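Local coordinates for protein methylaspartate ammonia-lyase (Citrobacter amalonaticus, PDB 1KKO) that catalyses the reversible, magnesium-dependent anti elimination of ammonia from (2S,3S)-3-methyl-L-aspartate to give mesaconate, a step of glutamate degradation, at residues F319-P333 against Y347-T360. Numbering follows the deposited sequence.
With SO4 (sulfate ion), chain C.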
loop_
_atom_site.group_PDB
_atom_site.type_symbol
_atom_site.label_atom_id
_atom_site.label_comp_id
_atom_site.label_asym_id
_atom_site.label_seq_id
_atom_site.Cartn_x
_atom_site.Cartn_y
_atom_site.Cartn_z
ATOM N N PHE A 319 -24.096 -20.133 7.912
ATOM C CA PHE A 319 -24.234 -19.123 8.950
ATOM C C PHE A 319 -25.470 -18.248 8.709
ATOM O O PHE A 319 -26.150 -17.848 9.654
ATOM C CB PHE A 319 -22.976 -18.250 9.057
ATOM C CG PHE A 319 -21.866 -18.843 9.893
ATOM C CD1 PHE A 319 -21.069 -19.865 9.406
ATOM C CD2 PHE A 319 -21.614 -18.349 11.150
ATOM C CE1 PHE A 319 -20.048 -20.386 10.174
ATOM C CE2 PHE A 319 -20.588 -18.869 11.921
ATOM C CZ PHE A 319 -19.806 -19.875 11.426
ATOM N N THR A 320 -25.724 -17.929 7.446
ATOM C CA THR A 320 -26.885 -17.138 7.059
ATOM C C THR A 320 -28.200 -17.866 7.336
ATOM O O THR A 320 -29.101 -17.312 7.959
ATOM C CB THR A 320 -26.768 -16.791 5.580
ATOM O OG1 THR A 320 -25.617 -15.953 5.385
ATOM C CG2 THR A 320 -27.970 -15.973 5.098
ATOM N N ASP A 321 -28.293 -19.114 6.896
ATOM C CA ASP A 321 -29.538 -19.868 7.038
ATOM C C ASP A 321 -29.916 -20.053 8.491
ATOM O O ASP A 321 -31.085 -20.183 8.809
ATOM C CB ASP A 321 -29.397 -21.241 6.409
ATOM C CG ASP A 321 -29.354 -21.209 4.902
ATOM O OD1 ASP A 321 -29.631 -20.149 4.305
ATOM O OD2 ASP A 321 -29.072 -22.235 4.245
ATOM N N ALA A 322 -28.923 -20.106 9.366
ATOM C CA ALA A 322 -29.162 -20.294 10.787
ATOM C C ALA A 322 -29.595 -19.008 11.501
ATOM O O ALA A 322 -29.951 -19.047 12.672
ATOM C CB ALA A 322 -27.899 -20.833 11.434
ATOM N N GLY A 323 -29.551 -17.863 10.826
ATOM C CA GLY A 323 -29.870 -16.604 11.473
ATOM C C GLY A 323 -28.929 -16.371 12.638
ATOM O O GLY A 323 -29.312 -15.852 13.679
ATOM N N SER A 324 -27.662 -16.711 12.436
ATOM C CA SER A 324 -26.729 -16.787 13.544
ATOM C C SER A 324 -26.176 -15.465 14.051
ATOM O O SER A 324 -25.711 -15.395 15.188
ATOM C CB SER A 324 -25.583 -17.718 13.168
ATOM O OG SER A 324 -24.859 -17.213 12.062
ATOM N N CYS A 325 -26.234 -14.420 13.233
ATOM C CA CYS A 325 -25.600 -13.157 13.569
ATOM C C CYS A 325 -26.092 -12.109 12.594
ATOM O O CYS A 325 -26.843 -12.426 11.681
ATOM C CB CYS A 325 -24.079 -13.297 13.469
ATOM S SG CYS A 325 -23.535 -13.931 11.893
ATOM N N HIS A 326 -25.680 -10.870 12.789
ATOM C CA HIS A 326 -26.167 -9.781 11.959
ATOM C C HIS A 326 -25.389 -9.581 10.682
ATOM O O HIS A 326 -25.927 -9.082 9.707
ATOM C CB HIS A 326 -26.130 -8.490 12.757
ATOM C CG HIS A 326 -26.833 -8.597 14.066
ATOM N ND1 HIS A 326 -26.191 -9.005 15.214
ATOM C CD2 HIS A 326 -28.126 -8.388 14.407
ATOM C CE1 HIS A 326 -27.060 -9.039 16.208
ATOM N NE2 HIS A 326 -28.238 -8.663 15.748
HETATM N N MSE A 327 -24.114 -9.955 10.710
HETATM C CA MSE A 327 -23.195 -9.714 9.611
HETATM C C MSE A 327 -22.195 -10.847 9.577
HETATM O O MSE A 327 -21.869 -11.412 10.617
HETATM C CB MSE A 327 -22.468 -8.392 9.859
HETATM C CG MSE A 327 -21.423 -8.023 8.830
HETATM SE SE MSE A 327 -20.570 -6.324 9.250
HETATM C CE MSE A 327 -21.684 -5.178 8.183
ATOM N N VAL A 328 -21.732 -11.196 8.381
ATOM C CA VAL A 328 -20.693 -12.204 8.224
ATOM C C VAL A 328 -19.512 -11.627 7.457
ATOM O O VAL A 328 -19.705 -10.931 6.463
ATOM C CB VAL A 328 -21.179 -13.452 7.451
ATOM C CG1 VAL A 328 -22.159 -14.258 8.272
ATOM C CG2 VAL A 328 -21.784 -13.084 6.147
ATOM N N GLN A 329 -18.296 -11.908 7.920
ATOM C CA GLN A 329 -17.106 -11.547 7.139
ATOM C C GLN A 329 -16.852 -12.601 6.057
ATOM O O GLN A 329 -16.488 -13.742 6.359
ATOM C CB GLN A 329 -15.817 -11.369 7.960
ATOM C CG GLN A 329 -14.721 -10.913 6.959
ATOM C CD GLN A 329 -13.319 -10.658 7.469
ATOM O OE1 GLN A 329 -12.388 -10.582 6.650
ATOM N NE2 GLN A 329 -13.144 -10.544 8.781
ATOM N N ILE A 330 -17.070 -12.190 4.810
ATOM C CA ILE A 330 -16.748 -12.960 3.620
ATOM C C ILE A 330 -15.263 -12.638 3.399
ATOM O O ILE A 330 -14.907 -11.587 2.864
ATOM C CB ILE A 330 -17.665 -12.484 2.480
ATOM C CG1 ILE A 330 -19.141 -12.727 2.853
ATOM C CG2 ILE A 330 -17.327 -13.150 1.153
ATOM C CD1 ILE A 330 -20.124 -12.086 1.896
ATOM N N LYS A 331 -14.401 -13.506 3.908
ATOM C CA LYS A 331 -12.959 -13.229 3.934
ATOM C C LYS A 331 -12.411 -13.684 2.594
ATOM O O LYS A 331 -12.059 -14.846 2.389
ATOM C CB LYS A 331 -12.289 -13.916 5.105
ATOM C CG LYS A 331 -10.873 -13.427 5.313
ATOM C CD LYS A 331 -10.273 -13.912 6.618
ATOM C CE LYS A 331 -9.133 -13.026 7.098
ATOM N NZ LYS A 331 -9.633 -11.807 7.761
ATOM N N THR A 332 -12.338 -12.733 1.675
ATOM C CA THR A 332 -12.259 -13.062 0.262
ATOM C C THR A 332 -11.271 -14.145 -0.178
ATOM O O THR A 332 -11.669 -15.007 -0.924
ATOM C CB THR A 332 -12.133 -11.796 -0.612
ATOM O OG1 THR A 332 -10.920 -11.091 -0.316
ATOM C CG2 THR A 332 -13.291 -10.815 -0.372
ATOM N N PRO A 333 -10.005 -14.169 0.250
ATOM C CA PRO A 333 -9.113 -15.207 -0.290
ATOM C C PRO A 333 -9.575 -16.614 0.071
ATOM O O PRO A 333 -9.314 -17.562 -0.652
ATOM C CB PRO A 333 -7.755 -14.883 0.354
ATOM C CG PRO A 333 -7.858 -13.473 0.793
ATOM C CD PRO A 333 -9.292 -13.299 1.206
ATOM N N TYR A 347 -26.254 -13.936 -1.777
ATOM C CA TYR A 347 -27.010 -14.839 -0.913
ATOM C C TYR A 347 -27.335 -14.131 0.391
ATOM O O TYR A 347 -28.472 -14.185 0.885
ATOM C CB TYR A 347 -26.229 -16.137 -0.645
ATOM C CG TYR A 347 -27.090 -17.191 -0.004
ATOM C CD1 TYR A 347 -27.789 -18.091 -0.780
ATOM C CD2 TYR A 347 -27.214 -17.276 1.364
ATOM C CE1 TYR A 347 -28.593 -19.057 -0.212
ATOM C CE2 TYR A 347 -28.034 -18.211 1.945
ATOM C CZ TYR A 347 -28.714 -19.107 1.153
ATOM O OH TYR A 347 -29.520 -20.060 1.737
ATOM N N CYS A 348 -26.346 -13.454 0.964
ATOM C CA CYS A 348 -26.565 -12.697 2.190
ATOM C C CYS A 348 -27.640 -11.650 1.973
ATOM O O CYS A 348 -28.591 -11.547 2.757
ATOM C CB CYS A 348 -25.280 -12.003 2.642
ATOM S SG CYS A 348 -24.028 -13.122 3.308
ATOM N N ASN A 349 -27.488 -10.863 0.912
ATOM C CA ASN A 349 -28.431 -9.781 0.642
ATOM C C ASN A 349 -29.863 -10.285 0.475
ATOM O O ASN A 349 -30.797 -9.669 0.967
ATOM C CB ASN A 349 -28.006 -8.969 -0.590
ATOM C CG ASN A 349 -26.746 -8.147 -0.354
ATOM O OD1 ASN A 349 -26.259 -8.079 0.757
ATOM N ND2 ASN A 349 -26.243 -7.504 -1.405
ATOM N N LYS A 350 -30.024 -11.407 -0.209
ATOM C CA LYS A 350 -31.347 -11.970 -0.449
ATOM C C LYS A 350 -32.000 -12.378 0.839
ATOM O O LYS A 350 -33.220 -12.257 0.984
ATOM C CB LYS A 350 -31.244 -13.193 -1.363
ATOM C CG LYS A 350 -32.593 -13.853 -1.656
ATOM C CD LYS A 350 -32.439 -14.949 -2.698
ATOM C CE LYS A 350 -33.723 -15.733 -2.883
ATOM N NZ LYS A 350 -33.517 -17.023 -3.606
ATOM N N HIS A 351 -31.206 -12.866 1.780
ATOM C CA HIS A 351 -31.743 -13.417 3.008
ATOM C C HIS A 351 -31.676 -12.458 4.237
ATOM O O HIS A 351 -32.065 -12.823 5.344
ATOM C CB HIS A 351 -31.099 -14.780 3.221
ATOM C CG HIS A 351 -31.375 -15.744 2.099
ATOM N ND1 HIS A 351 -30.480 -16.011 1.088
ATOM C CD2 HIS A 351 -32.490 -16.455 1.797
ATOM C CE1 HIS A 351 -31.004 -16.879 0.243
ATOM N NE2 HIS A 351 -32.227 -17.165 0.652
ATOM N N GLY A 352 -31.270 -11.211 4.019
ATOM C CA GLY A 352 -31.247 -10.211 5.083
ATOM C C GLY A 352 -30.023 -10.179 5.974
ATOM O O GLY A 352 -30.008 -9.451 6.966
HETATM N N MSE A 353 -29.016 -10.988 5.639
HETATM C CA MSE A 353 -27.738 -11.015 6.348
HETATM C C MSE A 353 -26.873 -9.889 5.809
HETATM O O MSE A 353 -26.790 -9.703 4.592
HETATM C CB MSE A 353 -27.033 -12.347 6.106
HETATM C CG MSE A 353 -25.608 -12.419 6.643
HETATM SE SE MSE A 353 -25.512 -12.326 8.583
HETATM C CE MSE A 353 -25.935 -14.149 8.957
ATOM N N GLU A 354 -26.242 -9.119 6.687
ATOM C CA GLU A 354 -25.350 -8.061 6.229
ATOM C C GLU A 354 -24.056 -8.711 5.746
ATOM O O GLU A 354 -23.422 -9.496 6.462
ATOM C CB GLU A 354 -25.066 -7.046 7.329
ATOM C CG GLU A 354 -26.309 -6.282 7.750
ATOM C CD GLU A 354 -26.059 -5.291 8.865
ATOM O OE1 GLU A 354 -24.886 -4.977 9.146
ATOM O OE2 GLU A 354 -27.046 -4.809 9.467
ATOM N N ALA A 355 -23.683 -8.396 4.512
ATOM C CA ALA A 355 -22.466 -8.932 3.914
ATOM C C ALA A 355 -21.296 -7.981 4.125
ATOM O O ALA A 355 -21.334 -6.840 3.692
ATOM C CB ALA A 355 -22.689 -9.168 2.452
ATOM N N TYR A 356 -20.278 -8.464 4.823
ATOM C CA TYR A 356 -19.031 -7.724 5.013
ATOM C C TYR A 356 -17.995 -8.382 4.095
ATOM O O TYR A 356 -17.557 -9.508 4.327
ATOM C CB TYR A 356 -18.622 -7.733 6.498
ATOM C CG TYR A 356 -17.185 -7.392 6.792
ATOM C CD1 TYR A 356 -16.444 -6.522 5.984
ATOM C CD2 TYR A 356 -16.558 -7.971 7.887
ATOM C CE1 TYR A 356 -15.115 -6.247 6.287
ATOM C CE2 TYR A 356 -15.237 -7.696 8.188
ATOM C CZ TYR A 356 -14.525 -6.854 7.380
ATOM O OH TYR A 356 -13.202 -6.621 7.660
ATOM N N GLN A 357 -17.668 -7.698 2.998
ATOM C CA GLN A 357 -16.680 -8.207 2.052
ATOM C C GLN A 357 -15.320 -7.827 2.603
ATOM O O GLN A 357 -14.858 -6.692 2.476
ATOM C CB GLN A 357 -16.904 -7.641 0.661
ATOM C CG GLN A 357 -16.105 -8.379 -0.398
ATOM C CD GLN A 357 -16.246 -7.772 -1.756
ATOM O OE1 GLN A 357 -17.344 -7.716 -2.306
ATOM N NE2 GLN A 357 -15.129 -7.317 -2.314
ATOM N N GLY A 358 -14.720 -8.789 3.283
ATOM C CA GLY A 358 -13.499 -8.553 4.014
ATOM C C GLY A 358 -12.264 -8.906 3.214
ATOM O O GLY A 358 -12.132 -8.535 2.049
ATOM N N GLY A 359 -11.369 -9.642 3.842
ATOM C CA GLY A 359 -10.099 -9.961 3.227
ATOM C C GLY A 359 -9.017 -9.960 4.280
ATOM O O GLY A 359 -9.274 -10.244 5.456
ATOM N N THR A 360 -7.797 -9.642 3.869
ATOM C CA THR A 360 -6.663 -9.724 4.766
ATOM C C THR A 360 -5.666 -8.626 4.504
ATOM O O THR A 360 -5.527 -8.135 3.381
ATOM C CB THR A 360 -5.999 -11.102 4.589
ATOM O OG1 THR A 360 -4.832 -11.221 5.427
ATOM C CG2 THR A 360 -5.527 -11.339 3.151
HETATM S S SO4 C . -6.328 -10.250 8.594
HETATM O O1 SO4 C . -5.938 -11.374 7.706
HETATM O O2 SO4 C . -5.564 -10.538 9.865
HETATM O O3 SO4 C . -5.910 -8.977 8.019
HETATM O O4 SO4 C . -7.774 -10.209 8.918
HETATM O O HOH W 1 -28.712 -8.967 9.525
#
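K331 NZ makes three hydrogen bonds at the C-terminal end of the parallel strands 327-330 and 354-357: to G359 O at 2.8 Å, to Q329 OE1 at 3.2 Å and to sulfate O4 at 2.7 Å. The K331 side chain leaves the backbone pointing away from 347-360, and the bend at its last torsion (chi4 80°) brings the amine back to the oxygen end of that carbonyl. Q329 OE1 has a second donor, G359 N, at 3.1 Å on a nearly straight bond (169°), while NE2 bonds to the magnesium ligand E273; both ends of the amide are thus used and its flip is fixed. The Q329 chain runs alongside the Y356 ring, amide and ring planes 40° apart. T360 OG1 donates to sulfate O1, and C361 N and Q172 NE2 also bind this anion.

Between the strands, E354 N, V328 N, Y356 N, I330 N and G358 N pair in turn with H326 O, E354 O, V328 O, Y356 O and I330 O. H326 O also accepts from a water that bridges to G352 O. On the barrel side, E354 OE1 is hydrogen-bonded to Y271 OH and OE2 forms a salt bridge with K303.

On the helix side of the strands, C348 SG meets V328 CG2, and the selenomethionine M353, just before strand 354-357, folds back until CE lies 3.3 Å from C325 O, against T320 and V328. At the helix ends Y347 OH donates to the syn lone pair of D321 OD1 at 2.6 Å.

This is a right-handed beta-alpha-beta unit of the enolase-superfamily TIM barrel, with the proton acceptor K331 and substrate-binding Q329 and T360 at the C-terminal strand ends, where the sulfate probably occupies part of the substrate site.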